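Ice-binding protein 1 (Shewanella frigidimarina, PDB 6BG8) adsorbs its bacterium onto ice and inhibits ice-crystal growth with high thermal hysteresis activity, this chain being its DUF3494 ice-binding domain. Local coordinates at residues 99-103 with 183-187; 186-190 with 203-209; 124-130 with 152-157. All coordinates share one frame. Residue numbers count along the deposited sequence, not the author numbering.

Contact 1: residues 99-103 with 183-187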
loop_
_atom_site.group_PDB
_atom_site.type_symbol
_atom_site.label_atom_id
_atom_site.label_comp_id
_atom_site.label_asym_id
_atom_site.label_seq_id
_atom_site.Cartn_x
_atom_site.Cartn_y
_atom_site.Cartn_z
ATOM N N TYR A 99 -6.105 -4.048 -8.092
ATOM C CA TYR A 99 -5.312 -5.267 -7.937
ATOM C C TYR A 99 -5.283 -6.048 -9.247
ATOM O O TYR A 99 -4.222 -6.518 -9.685
ATOM C CB TYR A 99 -5.856 -6.147 -6.800
ATOM C CG TYR A 99 -5.075 -7.450 -6.688
ATOM C CD1 TYR A 99 -5.425 -8.558 -7.456
ATOM C CD2 TYR A 99 -3.967 -7.556 -5.854
ATOM C CE1 TYR A 99 -4.702 -9.726 -7.403
ATOM C CE2 TYR A 99 -3.234 -8.736 -5.790
ATOM C CZ TYR A 99 -3.616 -9.820 -6.573
ATOM O OH TYR A 99 -2.925 -11.008 -6.542
ATOM N N ASN A 100 -6.454 -6.194 -9.881
ATOM C CA ASN A 100 -6.561 -6.962 -11.118
ATOM C C ASN A 100 -5.761 -6.318 -12.242
ATOM O O ASN A 100 -5.165 -7.020 -13.066
ATOM C CB ASN A 100 -8.026 -7.090 -11.527
ATOM C CG ASN A 100 -8.745 -8.207 -10.792
ATOM O OD1 ASN A 100 -8.160 -8.909 -9.957
ATOM N ND2 ASN A 100 -10.030 -8.367 -11.093
ATOM N N PHE A 101 -5.767 -4.986 -12.309
ATOM C CA PHE A 101 -4.964 -4.282 -13.301
ATOM C C PHE A 101 -3.492 -4.635 -13.137
ATOM O O PHE A 101 -2.799 -4.955 -14.111
ATOM C CB PHE A 101 -5.193 -2.774 -13.159
ATOM C CG PHE A 101 -4.443 -1.924 -14.160
ATOM C CD1 PHE A 101 -3.063 -1.747 -14.078
ATOM C CD2 PHE A 101 -5.140 -1.258 -15.160
ATOM C CE1 PHE A 101 -2.388 -0.953 -15.007
ATOM C CE2 PHE A 101 -4.466 -0.451 -16.086
ATOM C CZ PHE A 101 -3.093 -0.306 -16.005
ATOM N N LEU A 102 -3.003 -4.595 -11.897
ATOM C CA LEU A 102 -1.588 -4.839 -11.648
ATOM C C LEU A 102 -1.232 -6.304 -11.840
ATOM O O LEU A 102 -0.105 -6.617 -12.245
ATOM C CB LEU A 102 -1.228 -4.383 -10.237
ATOM C CG LEU A 102 -1.175 -2.871 -10.009
ATOM C CD1 LEU A 102 -1.043 -2.551 -8.517
ATOM C CD2 LEU A 102 -0.024 -2.254 -10.792
ATOM N N ALA A 103 -2.171 -7.212 -11.558
ATOM C CA ALA A 103 -1.912 -8.640 -11.707
ATOM C C ALA A 103 -1.930 -9.104 -13.158
ATOM O O ALA A 103 -1.341 -10.146 -13.468
ATOM C CB ALA A 103 -2.942 -9.441 -10.908
ATOM N N TYR A 183 4.483 0.591 -7.746
ATOM C CA TYR A 183 3.385 -0.327 -7.444
ATOM C C TYR A 183 3.931 -1.718 -7.184
ATOM O O TYR A 183 4.750 -2.223 -7.958
ATOM C CB TYR A 183 2.377 -0.365 -8.598
ATOM C CG TYR A 183 1.748 0.978 -8.857
ATOM C CD1 TYR A 183 2.351 1.894 -9.708
ATOM C CD2 TYR A 183 0.555 1.338 -8.241
ATOM C CE1 TYR A 183 1.787 3.133 -9.936
ATOM C CE2 TYR A 183 -0.019 2.566 -8.467
ATOM C CZ TYR A 183 0.602 3.463 -9.313
ATOM O OH TYR A 183 0.032 4.696 -9.537
ATOM N N TRP A 184 3.481 -2.329 -6.094
ATOM C CA TRP A 184 3.878 -3.670 -5.704
ATOM C C TRP A 184 2.625 -4.525 -5.630
ATOM O O TRP A 184 1.696 -4.196 -4.891
ATOM C CB TRP A 184 4.576 -3.672 -4.340
ATOM C CG TRP A 184 5.768 -2.775 -4.244
ATOM C CD1 TRP A 184 5.790 -1.471 -3.834
ATOM C CD2 TRP A 184 7.119 -3.119 -4.568
ATOM N NE1 TRP A 184 7.076 -0.983 -3.886
ATOM C CE2 TRP A 184 7.909 -1.977 -4.334
ATOM C CE3 TRP A 184 7.737 -4.286 -5.027
ATOM C CZ2 TRP A 184 9.281 -1.966 -4.555
ATOM C CZ3 TRP A 184 9.111 -4.272 -5.246
ATOM C CH2 TRP A 184 9.862 -3.119 -5.012
ATOM N N ARG A 185 2.610 -5.634 -6.360
ATOM C CA ARG A 185 1.455 -6.533 -6.390
ATOM C C ARG A 185 1.938 -7.923 -6.016
ATOM O O ARG A 185 2.760 -8.498 -6.732
ATOM C CB ARG A 185 0.811 -6.552 -7.780
ATOM C CG ARG A 185 -0.565 -7.226 -7.886
ATOM C CD ARG A 185 -0.511 -8.763 -7.819
ATOM N NE ARG A 185 0.308 -9.389 -8.858
ATOM C CZ ARG A 185 0.222 -10.675 -9.193
ATOM N NH1 ARG A 185 -0.653 -11.472 -8.576
ATOM N NH2 ARG A 185 1.009 -11.172 -10.140
ATOM N N THR A 186 1.419 -8.481 -4.927
ATOM C CA THR A 186 1.771 -9.845 -4.548
ATOM C C THR A 186 0.520 -10.706 -4.514
ATOM O O THR A 186 -0.505 -10.298 -3.954
ATOM C CB THR A 186 2.488 -9.902 -3.187
ATOM O OG1 THR A 186 1.647 -9.359 -2.165
ATOM C CG2 THR A 186 3.802 -9.122 -3.237
ATOM N N ALA A 187 0.602 -11.897 -5.114
ATOM C CA ALA A 187 -0.455 -12.887 -4.923
ATOM C C ALA A 187 -0.408 -13.483 -3.526
ATOM O O ALA A 187 -1.423 -13.996 -3.041
ATOM C CB ALA A 187 -0.348 -14.000 -5.971
#
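Arg185 buries 101 Å² against the last turn of helix 84-103, more than any other residue here, and Leu102 and Tyr99 follow with 73 and 61 Å². The helix 99-103 crosses strand 183-186 at 88° with the axes 8.6 Å apart, so one turn meets a few strand residues rather than running along them; the closest CA pair is Leu102 and Arg185, at 6.3 Å. The strand alternation decides which residues take part: the CA-to-CB bonds of Tyr183 and Arg185 point toward the helix, those of Trp184 and Thr186 away from it. Leu102 settles between the two helix-facing residues, its CD2 3.8 Å from Tyr183 CB and its CB 3.7 Å from Arg185 CG. The arginine then bends along the helix end. Ala103 CA lies over one face of the guanidinium, 3.7 Å from Arg185 NE, while Arg185 NH1 donates a hydrogen bond of 3.1 Å (157° at the hydrogen) to Tyr99 OH at the guanidinium edge. On the next strand over, Thr157 OG1 pairs with Arg185 NH2, so the buried charged group is held from more than one direction. The Tyr99 hydroxyl also reaches the strand end, with OH 3.5 Å from Ala187 CA, and the ring meets that of Trp205 with planes at about 50°. Trp184, facing the other way, stacks on Phe156. Inward aromatics on one side of the sheet and a long helix laid across its outer side are characteristic of the DUF3494 ice-binding fold, a discontinuous beta-solenoid flanked by an alpha-helix.

Contact 2: residues 186-190 with 203-209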
loop_
_atom_site.group_PDB
_atom_site.type_symbol
_atom_site.label_atom_id
_atom_site.label_comp_id
_atom_site.label_asym_id
_atom_site.label_seq_id
_atom_site.Cartn_x
_atom_site.Cartn_y
_atom_site.Cartn_z
ATOM N N THR A 186 1.419 -8.481 -4.927
ATOM C CA THR A 186 1.771 -9.845 -4.548
ATOM C C THR A 186 0.520 -10.706 -4.514
ATOM O O THR A 186 -0.505 -10.298 -3.954
ATOM C CB THR A 186 2.488 -9.902 -3.187
ATOM O OG1 THR A 186 1.647 -9.359 -2.165
ATOM C CG2 THR A 186 3.802 -9.122 -3.237
ATOM N N ALA A 187 0.602 -11.897 -5.114
ATOM C CA ALA A 187 -0.455 -12.887 -4.923
ATOM C C ALA A 187 -0.408 -13.483 -3.526
ATOM O O ALA A 187 -1.423 -13.996 -3.041
ATOM C CB ALA A 187 -0.348 -14.000 -5.971
ATOM N N GLY A 188 0.747 -13.421 -2.878
ATOM C CA GLY A 188 0.909 -13.751 -1.481
ATOM C C GLY A 188 0.930 -12.504 -0.627
ATOM O O GLY A 188 0.277 -11.500 -0.935
ATOM N N LYS A 189 1.678 -12.563 0.459
ATOM C CA LYS A 189 1.734 -11.435 1.376
ATOM C C LYS A 189 2.921 -10.535 1.066
ATOM O O LYS A 189 3.875 -10.934 0.398
ATOM C CB LYS A 189 1.835 -11.923 2.821
ATOM C CG LYS A 189 3.131 -12.643 3.148
ATOM C CD LYS A 189 3.159 -13.048 4.613
ATOM C CE LYS A 189 4.363 -13.937 4.911
ATOM N NZ LYS A 189 4.320 -14.513 6.297
ATOM N N THR A 190 2.851 -9.307 1.571
ATOM C CA THR A 190 3.973 -8.378 1.549
ATOM C C THR A 190 4.420 -8.105 2.980
ATOM O O THR A 190 3.603 -7.738 3.838
ATOM C CB THR A 190 3.605 -7.070 0.845
ATOM O OG1 THR A 190 3.341 -7.332 -0.544
ATOM C CG2 THR A 190 4.742 -6.057 0.952
ATOM N N PHE A 203 -0.203 -3.675 -3.087
ATOM C CA PHE A 203 -1.456 -4.409 -3.292
ATOM C C PHE A 203 -1.179 -5.888 -3.021
ATOM O O PHE A 203 -0.841 -6.648 -3.934
ATOM C CB PHE A 203 -1.992 -4.206 -4.709
ATOM C CG PHE A 203 -2.464 -2.810 -4.987
ATOM C CD1 PHE A 203 -1.549 -1.788 -5.231
ATOM C CD2 PHE A 203 -3.827 -2.525 -5.040
ATOM C CE1 PHE A 203 -1.985 -0.502 -5.503
ATOM C CE2 PHE A 203 -4.269 -1.241 -5.307
ATOM C CZ PHE A 203 -3.345 -0.232 -5.542
ATOM N N ALA A 204 -1.309 -6.292 -1.756
ATOM C CA ALA A 204 -1.128 -7.686 -1.372
ATOM C C ALA A 204 -2.471 -8.396 -1.412
ATOM O O ALA A 204 -3.454 -7.901 -0.853
ATOM C CB ALA A 204 -0.528 -7.793 0.031
ATOM N N TRP A 205 -2.519 -9.549 -2.084
ATOM C CA TRP A 205 -3.782 -10.276 -2.142
ATOM C C TRP A 205 -4.217 -10.720 -0.755
ATOM O O TRP A 205 -5.401 -10.639 -0.412
ATOM C CB TRP A 205 -3.675 -11.490 -3.067
ATOM C CG TRP A 205 -4.958 -12.261 -3.097
ATOM C CD1 TRP A 205 -5.226 -13.449 -2.468
ATOM C CD2 TRP A 205 -6.164 -11.882 -3.770
ATOM N NE1 TRP A 205 -6.523 -13.833 -2.722
ATOM C CE2 TRP A 205 -7.120 -12.889 -3.514
ATOM C CE3 TRP A 205 -6.528 -10.788 -4.563
ATOM C CZ2 TRP A 205 -8.415 -12.840 -4.035
ATOM C CZ3 TRP A 205 -7.826 -10.745 -5.084
ATOM C CH2 TRP A 205 -8.747 -11.760 -4.809
ATOM N N SER A 206 -3.271 -11.191 0.059
ATOM C CA SER A 206 -3.596 -11.651 1.403
ATOM C C SER A 206 -3.427 -10.535 2.425
ATOM O O SER A 206 -4.385 -9.812 2.706
ATOM C CB SER A 206 -2.732 -12.857 1.779
ATOM O OG SER A 206 -1.374 -12.610 1.478
ATOM N N GLU A 207 -2.222 -10.369 2.975
ATOM C CA GLU A 207 -2.001 -9.423 4.062
ATOM C C GLU A 207 -0.699 -8.656 3.856
ATOM O O GLU A 207 0.192 -9.087 3.124
ATOM C CB GLU A 207 -1.964 -10.137 5.425
ATOM C CG GLU A 207 -0.897 -11.219 5.552
ATOM C CD GLU A 207 -0.904 -11.915 6.915
ATOM O OE1 GLU A 207 -1.037 -11.221 7.946
ATOM O OE2 GLU A 207 -0.769 -13.159 6.951
ATOM N N VAL A 208 -0.597 -7.517 4.544
ATOM C CA VAL A 208 0.630 -6.728 4.608
ATOM C C VAL A 208 1.076 -6.681 6.062
ATOM O O VAL A 208 0.292 -6.303 6.942
ATOM C CB VAL A 208 0.426 -5.299 4.067
ATOM C CG1 VAL A 208 1.749 -4.528 4.091
ATOM C CG2 VAL A 208 -0.175 -5.320 2.663
ATOM N N ASN A 209 2.323 -7.068 6.317
ATOM C CA ASN A 209 2.881 -7.030 7.667
ATOM C C ASN A 209 4.082 -6.099 7.643
ATOM O O ASN A 209 5.115 -6.435 7.057
ATOM C CB ASN A 209 3.283 -8.427 8.146
ATOM C CG ASN A 209 2.162 -9.461 7.984
ATOM O OD1 ASN A 209 2.419 -10.610 7.612
ATOM N ND2 ASN A 209 0.928 -9.063 8.274
HETATM O O HOH W 1 4.721 -12.063 8.119
HETATM O O HOH W 2 1.653 -13.652 8.062
#
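Two parallel bridges, Thr186 with Ala204 and Thr190 with Val208, each with CA atoms 4.8 Å apart, bracket corners that the two chains turn side by side. Before the corner Thr186 N donates to Phe203 O (3.1 Å) and Trp205 N to Thr186 O (2.8 Å); after it the ladder resumes with Thr190 N to Glu207 O (3.1 Å) and Asn209 N to Thr190 O (2.9 Å). Such matched corners between stacked coils, passing from one parallel sheet to the next, are the hallmark of a beta-solenoid. Inside the bend, Thr190 OG1 donates to Thr186 OG1 (3.1 Å), which in turn donates to Gly188 O (2.8 Å), and Ala204 CB packs 3.9 Å from Thr190 OG1. On the outside, Lys189 CB sits 3.3 Å from Glu207 O. Water 1 joins Lys189 NZ (3.1 Å) to Asn209 OD1 (2.8 Å), while water 2 donates to Glu207 OE2 (2.7 Å) and Asn209 OD1 (3.2 Å). Asn209 ND2 also donates to Glu207 OE1, 2.9 Å away.

Contact 3: residues 124-130 with 152-157. With SO4 (sulfate ion), chain C.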
loop_
_atom_site.group_PDB
_atom_site.type_symbol
_atom_site.label_atom_id
_atom_site.label_comp_id
_atom_site.label_asym_id
_atom_site.label_seq_id
_atom_site.Cartn_x
_atom_site.Cartn_y
_atom_site.Cartn_z
ATOM N N LEU A 124 17.248 -0.342 -10.732
ATOM C CA LEU A 124 16.295 -0.669 -11.789
ATOM C C LEU A 124 15.668 0.594 -12.359
ATOM O O LEU A 124 15.395 1.551 -11.626
ATOM C CB LEU A 124 15.187 -1.595 -11.272
ATOM C CG LEU A 124 15.638 -2.996 -10.854
ATOM C CD1 LEU A 124 14.449 -3.825 -10.337
ATOM C CD2 LEU A 124 16.352 -3.696 -12.005
ATOM N N THR A 125 15.421 0.577 -13.664
ATOM C CA THR A 125 14.706 1.656 -14.323
ATOM C C THR A 125 13.215 1.319 -14.397
ATOM O O THR A 125 12.773 0.237 -13.997
ATOM C CB THR A 125 15.316 1.915 -15.696
ATOM O OG1 THR A 125 15.576 0.669 -16.342
ATOM C CG2 THR A 125 16.640 2.628 -15.522
ATOM N N ARG A 126 12.434 2.268 -14.901
ATOM C CA ARG A 126 10.993 2.070 -14.934
ATOM C C ARG A 126 10.634 0.882 -15.819
ATOM O O ARG A 126 11.401 0.455 -16.690
ATOM C CB ARG A 126 10.288 3.328 -15.431
ATOM C CG ARG A 126 10.399 3.542 -16.912
ATOM C CD ARG A 126 10.421 5.020 -17.198
ATOM N NE ARG A 126 10.165 5.320 -18.596
ATOM C CZ ARG A 126 9.702 6.486 -19.027
ATOM N NH1 ARG A 126 9.435 7.457 -18.160
ATOM N NH2 ARG A 126 9.495 6.672 -20.326
ATOM N N GLY A 127 9.456 0.341 -15.581
ATOM C CA GLY A 127 9.000 -0.807 -16.326
ATOM C C GLY A 127 8.114 -1.676 -15.459
ATOM O O GLY A 127 7.723 -1.294 -14.358
ATOM N N VAL A 128 7.830 -2.861 -15.996
ATOM C CA VAL A 128 6.990 -3.884 -15.380
ATOM C C VAL A 128 7.857 -5.107 -15.146
ATOM O O VAL A 128 8.379 -5.692 -16.106
ATOM C CB VAL A 128 5.798 -4.260 -16.272
ATOM C CG1 VAL A 128 4.986 -5.392 -15.614
ATOM C CG2 VAL A 128 4.938 -3.045 -16.559
ATOM N N TYR A 129 7.985 -5.512 -13.885
ATOM C CA TYR A 129 8.864 -6.607 -13.496
ATOM C C TYR A 129 8.026 -7.715 -12.884
ATOM O O TYR A 129 7.392 -7.516 -11.841
ATOM C CB TYR A 129 9.928 -6.109 -12.508
ATOM C CG TYR A 129 10.822 -5.054 -13.102
ATOM C CD1 TYR A 129 10.485 -3.706 -13.034
ATOM C CD2 TYR A 129 11.985 -5.401 -13.779
ATOM C CE1 TYR A 129 11.297 -2.740 -13.589
ATOM C CE2 TYR A 129 12.810 -4.434 -14.336
ATOM C CZ TYR A 129 12.457 -3.103 -14.237
ATOM O OH TYR A 129 13.261 -2.133 -14.798
ATOM N N LYS A 130 8.024 -8.878 -13.534
ATOM C CA LYS A 130 7.140 -9.982 -13.175
ATOM C C LYS A 130 7.952 -11.216 -12.808
ATOM O O LYS A 130 8.975 -11.510 -13.436
ATOM C CB LYS A 130 6.196 -10.310 -14.330
ATOM C CG LYS A 130 5.155 -11.375 -14.010
ATOM C CD LYS A 130 4.302 -11.629 -15.245
ATOM C CE LYS A 130 3.401 -12.856 -15.081
ATOM N NZ LYS A 130 2.488 -12.738 -13.905
ATOM N N SER A 152 7.928 8.529 -14.303
ATOM C CA SER A 152 8.310 7.138 -14.520
ATOM C C SER A 152 7.560 6.207 -13.578
ATOM O O SER A 152 7.528 6.428 -12.359
ATOM C CB SER A 152 9.810 6.958 -14.327
ATOM O OG SER A 152 10.521 7.537 -15.402
ATOM N N VAL A 153 6.990 5.146 -14.147
ATOM C CA VAL A 153 6.153 4.193 -13.421
ATOM C C VAL A 153 6.923 2.889 -13.262
ATOM O O VAL A 153 7.543 2.401 -14.217
ATOM C CB VAL A 153 4.815 3.955 -14.142
ATOM C CG1 VAL A 153 4.107 2.722 -13.564
ATOM C CG2 VAL A 153 3.927 5.177 -14.012
ATOM N N PHE A 154 6.886 2.327 -12.056
ATOM C CA PHE A 154 7.519 1.054 -11.733
ATOM C C PHE A 154 6.444 0.116 -11.204
ATOM O O PHE A 154 5.752 0.455 -10.244
ATOM C CB PHE A 154 8.608 1.220 -10.665
ATOM C CG PHE A 154 9.697 2.187 -11.027
ATOM C CD1 PHE A 154 9.468 3.559 -11.029
ATOM C CD2 PHE A 154 10.973 1.725 -11.295
ATOM C CE1 PHE A 154 10.495 4.454 -11.340
ATOM C CE2 PHE A 154 12.003 2.609 -11.598
ATOM C CZ PHE A 154 11.753 3.978 -11.616
ATOM N N ILE A 155 6.312 -1.061 -11.813
ATOM C CA ILE A 155 5.355 -2.063 -11.361
ATOM C C ILE A 155 6.115 -3.349 -11.108
ATOM O O ILE A 155 6.816 -3.852 -11.996
ATOM C CB ILE A 155 4.228 -2.282 -12.379
ATOM C CG1 ILE A 155 3.378 -1.014 -12.486
ATOM C CG2 ILE A 155 3.369 -3.482 -11.975
ATOM C CD1 ILE A 155 2.403 -1.011 -13.652
ATOM N N PHE A 156 5.987 -3.865 -9.895
ATOM C CA PHE A 156 6.507 -5.171 -9.515
ATOM C C PHE A 156 5.322 -6.073 -9.241
ATOM O O PHE A 156 4.483 -5.757 -8.392
ATOM C CB PHE A 156 7.409 -5.062 -8.289
ATOM C CG PHE A 156 8.611 -4.213 -8.528
ATOM C CD1 PHE A 156 8.559 -2.837 -8.341
ATOM C CD2 PHE A 156 9.785 -4.781 -8.989
ATOM C CE1 PHE A 156 9.678 -2.052 -8.595
ATOM C CE2 PHE A 156 10.891 -4.006 -9.243
ATOM C CZ PHE A 156 10.836 -2.642 -9.048
ATOM N N THR A 157 5.227 -7.168 -9.988
ATOM C CA THR A 157 4.052 -8.026 -9.910
ATOM C C THR A 157 4.499 -9.467 -9.691
ATOM O O THR A 157 5.205 -10.045 -10.523
ATOM C CB THR A 157 3.171 -7.855 -11.148
ATOM O OG1 THR A 157 2.056 -8.738 -11.043
ATOM C CG2 THR A 157 3.942 -8.082 -12.457
HETATM S S SO4 C . 11.027 3.077 -21.249
HETATM O O1 SO4 C . 9.998 4.053 -21.582
HETATM O O2 SO4 C . 10.821 1.819 -21.958
HETATM O O3 SO4 C . 12.317 3.709 -21.477
HETATM O O4 SO4 C . 11.028 2.678 -19.861
HETATM O O HOH W 3 1.453 -10.026 -13.720
HETATM O O HOH W 4 3.409 -12.638 -11.196
#
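Gly127 adopts phi 148° and psi -170°, where a CB would jam against the carbonyl oxygen of Arg126; glycine is therefore called for just where the chain leaves the corner after strand 122-125. From there strand 127-130 runs parallel to 154-157, the axes 4.8 Å apart and 12° from alignment. The ladder is regular: Gly127 N to Val153 O (3.1 Å), Ile155 N to Gly127 O (2.9 Å), Tyr129 N to Ile155 O (2.8 Å) and Thr157 N to Tyr129 O (2.9 Å). These are consecutive coils of the beta-solenoid, and mid-ladder aliphatic pairs with aliphatic (Val128 with Ile155) and aromatic with aromatic. The Tyr129 and Phe156 rings are near parallel (17°) but slid apart, with centroids at 5.3 Å. At the corner Arg126 CA makes a CH-pi contact over the Phe154 face, 3.8 Å from its centroid. Arg126 NH1 donates to Ser152 OG (3.0 Å) and forms a salt bridge with Asp149; Ser152 OG also bonds Gly146 O. Arg126 NH2 holds O1 of a sulfate, probably from the crystallisation liquor, at 2.9 Å.

Overall arrangement
Strands 154-158, 182-186 and 197-204 are successive neighbours in one parallel sheet, and the three contacts follow them. Contact 1 lies 9 Å from contact 2 and 12 Å from contact 3, centre to centre, whereas contacts 2 and 3 are 18 Å apart and do not touch. Contacts 1 and 2 share Thr186 and Ala187, and Leu102 CD1 lies 3.4 Å from Phe203 CD1. Toward contact 3, Arg185 NH2 is 2.8 Å from Thr157 OG1 and Leu102 CD2 3.8 Å from Ile155 CG2. Contact 2 alone approaches the ice-binding motif: the side chain of Asn209 is about 10 Å from that of Thr212, assigned to ice binding by similarity.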